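TRNA(Ile2) 2-agmatinylcytidine synthetase TiaS (Archaeoglobus fulgidus, PDB 5XOB) catalyses the ATP-dependent attachment of agmatine to the wobble cytidine of its isoleucine tRNA, forming 2-agmatinylcytidine and switching the codon specificity from AUG to AUA. Local coordinates at residues 345-359 with 370-384. Sequence-based numbering, arbitrary orientation.
With ZN (zinc ion), chain B.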
ATOM      1  N   TRP A 345      -9.753 -34.305  10.829  1.00123.16           N
ATOM      2  CA  TRP A 345     -10.545 -35.469  11.171  1.00121.30           C
ATOM      3  C   TRP A 345     -10.802 -35.470  12.661  1.00119.05           C
ATOM      4  O   TRP A 345      -9.979 -35.001  13.448  1.00119.63           O
ATOM      5  CB  TRP A 345      -9.828 -36.743  10.738  1.00123.61           C
ATOM      6  CG  TRP A 345      -9.795 -36.855   9.268  1.00122.47           C
ATOM      7  CD1 TRP A 345      -8.732 -36.624   8.445  1.00120.97           C
ATOM      8  CD2 TRP A 345     -10.899 -37.174   8.423  1.00119.98           C
ATOM      9  NE1 TRP A 345      -9.103 -36.802   7.135  1.00119.92           N
ATOM     10  CE2 TRP A 345     -10.431 -37.140   7.095  1.00119.74           C
ATOM     11  CE3 TRP A 345     -12.238 -37.499   8.662  1.00119.32           C
ATOM     12  CZ2 TRP A 345     -11.256 -37.421   6.006  1.00119.07           C
ATOM     13  CZ3 TRP A 345     -13.057 -37.776   7.581  1.00119.01           C
ATOM     14  CH2 TRP A 345     -12.563 -37.735   6.269  1.00119.12           C
ATOM     15  N   VAL A 346     -11.962 -35.993  13.036  1.00117.63           N
ATOM     16  CA  VAL A 346     -12.401 -36.005  14.423  1.00116.71           C
ATOM     17  C   VAL A 346     -13.149 -37.309  14.716  1.00118.19           C
ATOM     18  O   VAL A 346     -14.023 -37.704  13.945  1.00127.01           O
ATOM     19  CB  VAL A 346     -13.314 -34.787  14.691  1.00115.02           C
ATOM     20  CG1 VAL A 346     -14.271 -35.046  15.848  1.00116.27           C
ATOM     21  CG2 VAL A 346     -12.475 -33.542  14.943  1.00114.22           C
ATOM     22  N   GLU A 347     -12.802 -37.973  15.820  1.00115.76           N
ATOM     23  CA  GLU A 347     -13.562 -39.127  16.310  1.00110.90           C
ATOM     24  C   GLU A 347     -14.381 -38.680  17.508  1.00103.39           C
ATOM     25  O   GLU A 347     -13.821 -38.248  18.514  1.00102.64           O
ATOM     26  CB  GLU A 347     -12.643 -40.273  16.738  1.00116.04           C
ATOM     27  CG  GLU A 347     -11.558 -40.637  15.736  1.00123.81           C
ATOM     28  CD  GLU A 347     -11.052 -42.061  15.908  1.00130.65           C
ATOM     29  OE1 GLU A 347     -11.392 -42.706  16.929  1.00134.84           O
ATOM     30  OE2 GLU A 347     -10.312 -42.541  15.020  1.00134.17           O
ATOM     31  N   LYS A 348     -15.700 -38.788  17.411  1.00 98.08           N
ATOM     32  CA  LYS A 348     -16.571 -38.300  18.472  1.00 96.47           C
ATOM     33  C   LYS A 348     -17.757 -39.219  18.732  1.00 92.49           C
ATOM     34  O   LYS A 348     -18.020 -40.143  17.967  1.00 94.46           O
ATOM     35  CB  LYS A 348     -17.060 -36.900  18.122  1.00 99.35           C
ATOM     36  CG  LYS A 348     -18.054 -36.832  16.977  1.00102.96           C
ATOM     37  CD  LYS A 348     -18.252 -35.389  16.534  1.00105.64           C
ATOM     38  CE  LYS A 348     -19.673 -35.126  16.064  1.00109.21           C
ATOM     39  NZ  LYS A 348     -19.823 -33.755  15.501  1.00109.31           N
ATOM     40  N   ASN A 349     -18.476 -38.955  19.816  1.00 86.42           N
ATOM     41  CA  ASN A 349     -19.601 -39.798  20.181  1.00 82.36           C
ATOM     42  C   ASN A 349     -20.724 -39.699  19.171  1.00 82.15           C
ATOM     43  O   ASN A 349     -20.944 -38.631  18.595  1.00 80.49           O
ATOM     44  CB  ASN A 349     -20.134 -39.455  21.571  1.00 81.13           C
ATOM     45  CG  ASN A 349     -19.235 -39.962  22.677  1.00 78.18           C
ATOM     46  OD1 ASN A 349     -18.053 -40.239  22.459  1.00 78.19           O
ATOM     47  ND2 ASN A 349     -19.789 -40.089  23.874  1.00 73.45           N
ATOM     48  N   PRO A 350     -21.442 -40.816  18.964  1.00 82.57           N
ATOM     49  CA  PRO A 350     -22.547 -40.860  18.016  1.00 84.45           C
ATOM     50  C   PRO A 350     -23.705 -39.968  18.443  1.00 83.52           C
ATOM     51  O   PRO A 350     -23.961 -39.810  19.637  1.00 80.77           O
ATOM     52  CB  PRO A 350     -22.987 -42.335  18.033  1.00 81.99           C
ATOM     53  CG  PRO A 350     -21.963 -43.069  18.818  1.00 81.44           C
ATOM     54  CD  PRO A 350     -21.330 -42.072  19.724  1.00 82.00           C
ATOM     55  N   ILE A 351     -24.384 -39.391  17.457  1.00 85.85           N
ATOM     56  CA  ILE A 351     -25.576 -38.588  17.690  1.00 86.21           C
ATOM     57  C   ILE A 351     -26.777 -39.527  17.767  1.00 83.19           C
ATOM     58  O   ILE A 351     -26.947 -40.383  16.896  1.00 86.15           O
ATOM     59  CB  ILE A 351     -25.779 -37.557  16.549  1.00 89.26           C
ATOM     60  CG1 ILE A 351     -24.577 -36.596  16.449  1.00 90.09           C
ATOM     61  CG2 ILE A 351     -27.080 -36.783  16.731  1.00 89.52           C
ATOM     62  CD1 ILE A 351     -24.236 -35.841  17.725  1.00 90.77           C
ATOM     63  N   CYS A 352     -27.600 -39.374  18.802  1.00 79.30           N
ATOM     64  CA  CYS A 352     -28.813 -40.181  18.939  1.00 77.67           C
ATOM     65  C   CYS A 352     -29.773 -39.933  17.769  1.00 79.64           C
ATOM     66  O   CYS A 352     -30.051 -38.786  17.439  1.00 81.14           O
ATOM     67  CB  CYS A 352     -29.528 -39.879  20.254  1.00 76.24           C
ATOM     68  SG  CYS A 352     -31.074 -40.795  20.446  1.00 75.52           S
ATOM     69  N   PRO A 353     -30.288 -41.009  17.146  1.00 81.63           N
ATOM     70  CA  PRO A 353     -31.102 -40.875  15.935  1.00 82.11           C
ATOM     71  C   PRO A 353     -32.500 -40.328  16.197  1.00 80.62           C
ATOM     72  O   PRO A 353     -33.101 -39.728  15.300  1.00 78.03           O
ATOM     73  CB  PRO A 353     -31.205 -42.318  15.406  1.00 83.76           C
ATOM     74  CG  PRO A 353     -30.351 -43.160  16.299  1.00 86.01           C
ATOM     75  CD  PRO A 353     -30.220 -42.412  17.585  1.00 84.81           C
ATOM     76  N   SER A 354     -33.016 -40.553  17.404  1.00 79.57           N
ATOM     77  CA  SER A 354     -34.335 -40.054  17.781  1.00 81.95           C
ATOM     78  C   SER A 354     -34.279 -38.578  18.153  1.00 83.01           C
ATOM     79  O   SER A 354     -34.735 -37.721  17.395  1.00 79.57           O
ATOM     80  CB  SER A 354     -34.913 -40.855  18.950  1.00 83.88           C
ATOM     81  OG  SER A 354     -35.991 -40.153  19.553  1.00 85.73           O
ATOM     82  N   CYS A 355     -33.715 -38.290  19.322  1.00 88.40           N
ATOM     83  CA  CYS A 355     -33.739 -36.932  19.872  1.00 89.58           C
ATOM     84  C   CYS A 355     -32.660 -36.019  19.275  1.00 90.43           C
ATOM     85  O   CYS A 355     -32.754 -34.794  19.380  1.00 90.05           O
ATOM     86  CB  CYS A 355     -33.584 -36.975  21.391  1.00 87.36           C
ATOM     87  SG  CYS A 355     -31.891 -37.315  21.914  1.00 82.43           S
ATOM     88  N   GLY A 356     -31.627 -36.607  18.676  1.00 88.98           N
ATOM     89  CA  GLY A 356     -30.585 -35.820  18.024  1.00 86.94           C
ATOM     90  C   GLY A 356     -29.490 -35.291  18.936  1.00 86.11           C
ATOM     91  O   GLY A 356     -28.569 -34.631  18.455  1.00 83.79           O
ATOM     92  N   ARG A 357     -29.567 -35.558  20.241  1.00 85.33           N
ATOM     93  CA  ARG A 357     -28.496 -35.121  21.143  1.00 88.54           C
ATOM     94  C   ARG A 357     -27.336 -36.112  21.089  1.00 86.44           C
ATOM     95  O   ARG A 357     -27.448 -37.181  20.491  1.00 84.44           O
ATOM     96  CB  ARG A 357     -28.988 -34.881  22.588  1.00 94.49           C
ATOM     97  CG  ARG A 357     -29.169 -36.110  23.479  1.00100.09           C
ATOM     98  CD  ARG A 357     -28.343 -36.042  24.764  1.00105.11           C
ATOM     99  NE  ARG A 357     -28.496 -34.795  25.522  1.00107.37           N
ATOM    100  CZ  ARG A 357     -27.859 -34.519  26.663  1.00107.36           C
ATOM    101  NH1 ARG A 357     -27.025 -35.401  27.214  1.00104.57           N
ATOM    102  NH2 ARG A 357     -28.061 -33.352  27.267  1.00107.52           N
ATOM    103  N   ARG A 358     -26.221 -35.739  21.707  1.00 88.13           N
ATOM    104  CA  ARG A 358     -25.033 -36.583  21.738  1.00 90.54           C
ATOM    105  C   ARG A 358     -25.227 -37.751  22.708  1.00 93.36           C
ATOM    106  O   ARG A 358     -25.695 -37.560  23.832  1.00 90.55           O
ATOM    107  CB  ARG A 358     -23.827 -35.754  22.170  1.00 92.25           C
ATOM    108  CG  ARG A 358     -22.483 -36.330  21.758  1.00 95.54           C
ATOM    109  CD  ARG A 358     -21.376 -35.768  22.632  1.00 96.80           C
ATOM    110  NE  ARG A 358     -21.417 -36.373  23.965  1.00 99.05           N
ATOM    111  CZ  ARG A 358     -20.369 -36.857  24.632  1.00 98.61           C
ATOM    112  NH1 ARG A 358     -20.565 -37.392  25.828  1.00 96.94           N
ATOM    113  NH2 ARG A 358     -19.134 -36.797  24.141  1.00 99.19           N
ATOM    114  N   MET A 359     -24.864 -38.956  22.270  1.00 96.89           N
ATOM    115  CA  MET A 359     -24.942 -40.140  23.129  1.00 97.98           C
ATOM    116  C   MET A 359     -23.835 -40.105  24.173  1.00 96.13           C
ATOM    117  O   MET A 359     -22.682 -39.807  23.853  1.00 93.12           O
ATOM    118  CB  MET A 359     -24.812 -41.438  22.318  1.00103.36           C
ATOM    119  CG  MET A 359     -26.082 -41.896  21.612  1.00106.29           C
ATOM    120  SD  MET A 359     -26.051 -43.667  21.251  1.00105.75           S
ATOM    121  CE  MET A 359     -27.641 -43.867  20.455  1.00105.39           C
ATOM    122  N   CYS A 370     -28.349 -43.545  24.722  1.00 83.17           N
ATOM    123  CA  CYS A 370     -29.117 -42.354  25.021  1.00 82.64           C
ATOM    124  C   CYS A 370     -30.245 -42.814  25.915  1.00 85.74           C
ATOM    125  O   CYS A 370     -31.167 -43.475  25.454  1.00 80.98           O
ATOM    126  CB  CYS A 370     -29.655 -41.716  23.750  1.00 83.90           C
ATOM    127  SG  CYS A 370     -31.025 -40.577  24.038  1.00 82.32           S
ATOM    128  N   LYS A 371     -30.141 -42.483  27.199  1.00 96.46           N
ATOM    129  CA  LYS A 371     -31.039 -43.015  28.228  1.00104.51           C
ATOM    130  C   LYS A 371     -32.482 -42.480  28.147  1.00110.29           C
ATOM    131  O   LYS A 371     -33.416 -43.155  28.584  1.00110.90           O
ATOM    132  CB  LYS A 371     -30.452 -42.755  29.614  1.00103.56           C
ATOM    133  N   LYS A 372     -32.662 -41.288  27.575  1.00115.66           N
ATOM    134  CA  LYS A 372     -33.983 -40.627  27.531  1.00119.34           C
ATOM    135  C   LYS A 372     -34.845 -41.175  26.391  1.00115.58           C
ATOM    136  O   LYS A 372     -36.069 -41.252  26.509  1.00121.86           O
ATOM    137  CB  LYS A 372     -33.872 -39.090  27.456  1.00126.47           C
ATOM    138  CG  LYS A 372     -32.943 -38.517  26.384  1.00133.27           C
ATOM    139  CD  LYS A 372     -31.776 -37.713  26.972  1.00139.23           C
ATOM    140  CE  LYS A 372     -30.720 -38.545  27.707  1.00139.88           C
ATOM    141  NZ  LYS A 372     -29.440 -38.724  26.959  1.00138.33           N
ATOM    142  N   CYS A 373     -34.200 -41.540  25.288  1.00105.66           N
ATOM    143  CA  CYS A 373     -34.775 -42.485  24.342  1.00 98.07           C
ATOM    144  C   CYS A 373     -34.329 -43.848  24.862  1.00 99.13           C
ATOM    145  O   CYS A 373     -33.829 -43.936  25.979  1.00104.22           O
ATOM    146  CB  CYS A 373     -34.256 -42.196  22.946  1.00 94.89           C
ATOM    147  SG  CYS A 373     -34.439 -40.444  22.540  1.00 94.06           S
ATOM    148  N   ARG A 374     -34.519 -44.918  24.105  1.00 96.22           N
ATOM    149  CA  ARG A 374     -34.005 -46.218  24.552  1.00 97.16           C
ATOM    150  C   ARG A 374     -32.957 -46.728  23.560  1.00 97.76           C
ATOM    151  O   ARG A 374     -32.939 -47.911  23.209  1.00 99.60           O
ATOM    152  CB  ARG A 374     -35.146 -47.217  24.737  1.00 94.55           C
ATOM    153  N   THR A 375     -32.071 -45.829  23.131  1.00 93.13           N
ATOM    154  CA  THR A 375     -31.231 -46.075  21.955  1.00 89.08           C
ATOM    155  C   THR A 375     -29.762 -46.372  22.268  1.00 86.97           C
ATOM    156  O   THR A 375     -29.257 -46.082  23.353  1.00 85.21           O
ATOM    157  CB  THR A 375     -31.326 -44.901  20.966  1.00 88.72           C
ATOM    158  OG1 THR A 375     -30.785 -43.719  21.560  1.00 88.02           O
ATOM    159  CG2 THR A 375     -32.776 -44.643  20.588  1.00 89.27           C
ATOM    160  N   LYS A 376     -29.091 -46.940  21.272  1.00 87.37           N
ATOM    161  CA  LYS A 376     -27.795 -47.581  21.435  1.00 85.55           C
ATOM    162  C   LYS A 376     -26.932 -47.419  20.180  1.00 81.14           C
ATOM    163  O   LYS A 376     -27.457 -47.253  19.080  1.00 76.74           O
ATOM    164  CB  LYS A 376     -28.025 -49.077  21.676  1.00 91.39           C
ATOM    165  CG  LYS A 376     -27.550 -49.620  23.019  1.00 93.56           C
ATOM    166  CD  LYS A 376     -26.752 -50.910  22.837  1.00 93.35           C
ATOM    167  CE  LYS A 376     -25.559 -50.704  21.903  1.00 92.95           C
ATOM    168  NZ  LYS A 376     -24.434 -51.650  22.132  1.00 90.19           N
ATOM    169  N   ALA A 377     -25.614 -47.478  20.353  1.00 78.58           N
ATOM    170  CA  ALA A 377     -24.672 -47.530  19.231  1.00 78.63           C
ATOM    171  C   ALA A 377     -23.299 -47.932  19.750  1.00 79.40           C
ATOM    172  O   ALA A 377     -22.972 -47.659  20.902  1.00 76.14           O
ATOM    173  CB  ALA A 377     -24.599 -46.189  18.526  1.00 79.74           C
ATOM    174  N   ASP A 378     -22.491 -48.567  18.904  1.00 87.87           N
ATOM    175  CA  ASP A 378     -21.249 -49.220  19.368  1.00 94.31           C
ATOM    176  C   ASP A 378     -19.934 -48.489  19.053  1.00 94.18           C
ATOM    177  O   ASP A 378     -18.940 -48.683  19.768  1.00 89.03           O
ATOM    178  CB  ASP A 378     -21.172 -50.665  18.836  1.00 97.17           C
ATOM    179  CG  ASP A 378     -21.684 -51.691  19.839  1.00 97.99           C
ATOM    180  OD1 ASP A 378     -21.195 -51.706  20.995  1.00101.20           O
ATOM    181  OD2 ASP A 378     -22.573 -52.489  19.466  1.00 97.33           O
ATOM    182  N   GLU A 379     -19.918 -47.670  18.001  1.00 97.58           N
ATOM    183  CA  GLU A 379     -18.677 -47.023  17.555  1.00103.25           C
ATOM    184  C   GLU A 379     -18.809 -45.504  17.422  1.00100.38           C
ATOM    185  O   GLU A 379     -19.903 -44.972  17.219  1.00 92.26           O
ATOM    186  CB  GLU A 379     -18.151 -47.657  16.247  1.00111.96           C
ATOM    187  CG  GLU A 379     -19.191 -47.923  15.157  1.00117.64           C
ATOM    188  CD  GLU A 379     -18.651 -48.752  13.991  1.00120.02           C
ATOM    189  OE1 GLU A 379     -18.915 -48.386  12.826  1.00121.11           O
ATOM    190  OE2 GLU A 379     -17.968 -49.773  14.228  1.00118.13           O
ATOM    191  N   LYS A 380     -17.670 -44.824  17.542  1.00 97.77           N
ATOM    192  CA  LYS A 380     -17.621 -43.369  17.551  1.00 97.36           C
ATOM    193  C   LYS A 380     -17.888 -42.804  16.160  1.00 98.10           C
ATOM    194  O   LYS A 380     -17.361 -43.302  15.167  1.00 98.21           O
ATOM    195  CB  LYS A 380     -16.259 -42.880  18.064  1.00 97.36           C
ATOM    196  CG  LYS A 380     -15.881 -43.439  19.427  1.00 98.89           C
ATOM    197  CD  LYS A 380     -14.894 -42.557  20.179  1.00 99.10           C
ATOM    198  CE  LYS A 380     -15.599 -41.398  20.867  1.00 99.27           C
ATOM    199  NZ  LYS A 380     -14.673 -40.540  21.655  1.00 99.99           N
ATOM    200  N   LEU A 381     -18.727 -41.774  16.107  1.00104.49           N
ATOM    201  CA  LEU A 381     -18.979 -41.012  14.881  1.00110.57           C
ATOM    202  C   LEU A 381     -17.676 -40.378  14.376  1.00113.67           C
ATOM    203  O   LEU A 381     -16.879 -39.872  15.172  1.00110.69           O
ATOM    204  CB  LEU A 381     -20.039 -39.934  15.166  1.00110.51           C
ATOM    205  CG  LEU A 381     -20.569 -39.018  14.057  1.00111.83           C
ATOM    206  CD1 LEU A 381     -20.947 -39.795  12.805  1.00112.18           C
ATOM    207  CD2 LEU A 381     -21.769 -38.227  14.567  1.00110.34           C
ATOM    208  N   ARG A 382     -17.449 -40.424  13.064  1.00117.84           N
ATOM    209  CA  ARG A 382     -16.224 -39.874  12.483  1.00122.05           C
ATOM    210  C   ARG A 382     -16.531 -38.923  11.325  1.00119.16           C
ATOM    211  O   ARG A 382     -16.875 -39.358  10.224  1.00119.00           O
ATOM    212  CB  ARG A 382     -15.295 -41.008  12.036  1.00130.57           C
ATOM    213  CG  ARG A 382     -13.825 -40.765  12.359  1.00138.94           C
ATOM    214  CD  ARG A 382     -13.076 -42.059  12.656  1.00147.08           C
ATOM    215  NE  ARG A 382     -13.567 -42.722  13.871  1.00152.20           N
ATOM    216  CZ  ARG A 382     -14.387 -43.776  13.903  1.00154.22           C
ATOM    217  NH1 ARG A 382     -14.858 -44.329  12.785  1.00156.18           N
ATOM    218  NH2 ARG A 382     -14.749 -44.280  15.078  1.00152.96           N
ATOM    219  N   GLU A 383     -16.408 -37.625  11.598  1.00117.44           N
ATOM    220  CA  GLU A 383     -16.674 -36.582  10.611  1.00115.62           C
ATOM    221  C   GLU A 383     -15.424 -35.766  10.278  1.00115.45           C
ATOM    222  O   GLU A 383     -14.583 -35.490  11.140  1.00110.58           O
ATOM    223  CB  GLU A 383     -17.754 -35.619  11.115  1.00114.27           C
ATOM    224  CG  GLU A 383     -19.044 -36.276  11.578  1.00114.33           C
ATOM    225  CD  GLU A 383     -20.228 -35.322  11.532  1.00116.90           C
ATOM    226  OE1 GLU A 383     -20.855 -35.097  12.590  1.00118.18           O
ATOM    227  OE2 GLU A 383     -20.527 -34.786  10.438  1.00116.86           O
ATOM    228  N   LYS A 384     -15.321 -35.381   9.010  1.00118.52           N
ATOM    229  CA  LYS A 384     -14.415 -34.324   8.603  1.00119.13           C
ATOM    230  C   LYS A 384     -15.013 -33.015   9.120  1.00114.69           C
ATOM    231  O   LYS A 384     -16.201 -32.737   8.921  1.00106.70           O
ATOM    232  CB  LYS A 384     -14.273 -34.292   7.077  1.00122.44           C
ATOM    233  CG  LYS A 384     -13.603 -33.041   6.523  1.00126.00           C
ATOM    234  CD  LYS A 384     -14.161 -32.656   5.158  1.00130.47           C
ATOM    235  CE  LYS A 384     -14.144 -31.149   4.949  1.00133.44           C
ATOM    236  NZ  LYS A 384     -14.938 -30.745   3.756  1.00134.99           N
TER
HETATM  237 ZN    ZN B 501     -32.126 -39.445  22.209  1.00 85.39          ZN
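The zinc ion joins Cys370 SG, bound at 2.4 Å, to Cys352 SG across the two segments, and Cys370 SG also accepts an N-H from Cys373 N. Cys370 and Cys373 form one zinc knuckle of a four-cysteine zinc ribbon, the C-terminal substrate-binding module of TiaS; Cys352 and Cys355 form the other. There Arg357 N donates to Cys355 SG at 3.4 Å, nearly straight (166°). Such N-H donors probably temper the negative charge of the thiolates. A chi1 of 178° swings Cys352 SG away from its own N, to the zinc and to Thr375 OG1.

Next to the site, Met359 extends its chain against strand 375-377: CE touches Thr375 OG1 (3.3 Å), SD lies 4.0 Å from Ala377 CB, and Phe368 packs against the same side chain. With an alanine in place of Met359, a gap would probably open beside Thr375 and Ala377, where CE and SD had been, leaving the threonine hydroxyl freer to turn beside Cys352 SG. Pro350 CG closes on Ala377 CB, and Asn349 ND2 is anchored on Met359 O.

Away from the zinc, strands 345-348 and 381-384 pair antiparallel as the two-stranded stem of the ribbon. Lys348 N donates to Leu381 O at 2.8 Å, almost linear; the bonds between Val346 and Glu383 are weak. Glu347 and Arg382 lie alongside each other on one face in a salt bridge, their carboxylate and guanidinium planes 66° apart, whereas on the other Lys348 NZ reaches weakly to Glu383 OE1. At the stem's far end, Lys384 CB makes a CH-pi contact over one face of the Trp345 six-membered ring, 4.1 Å from its centroid.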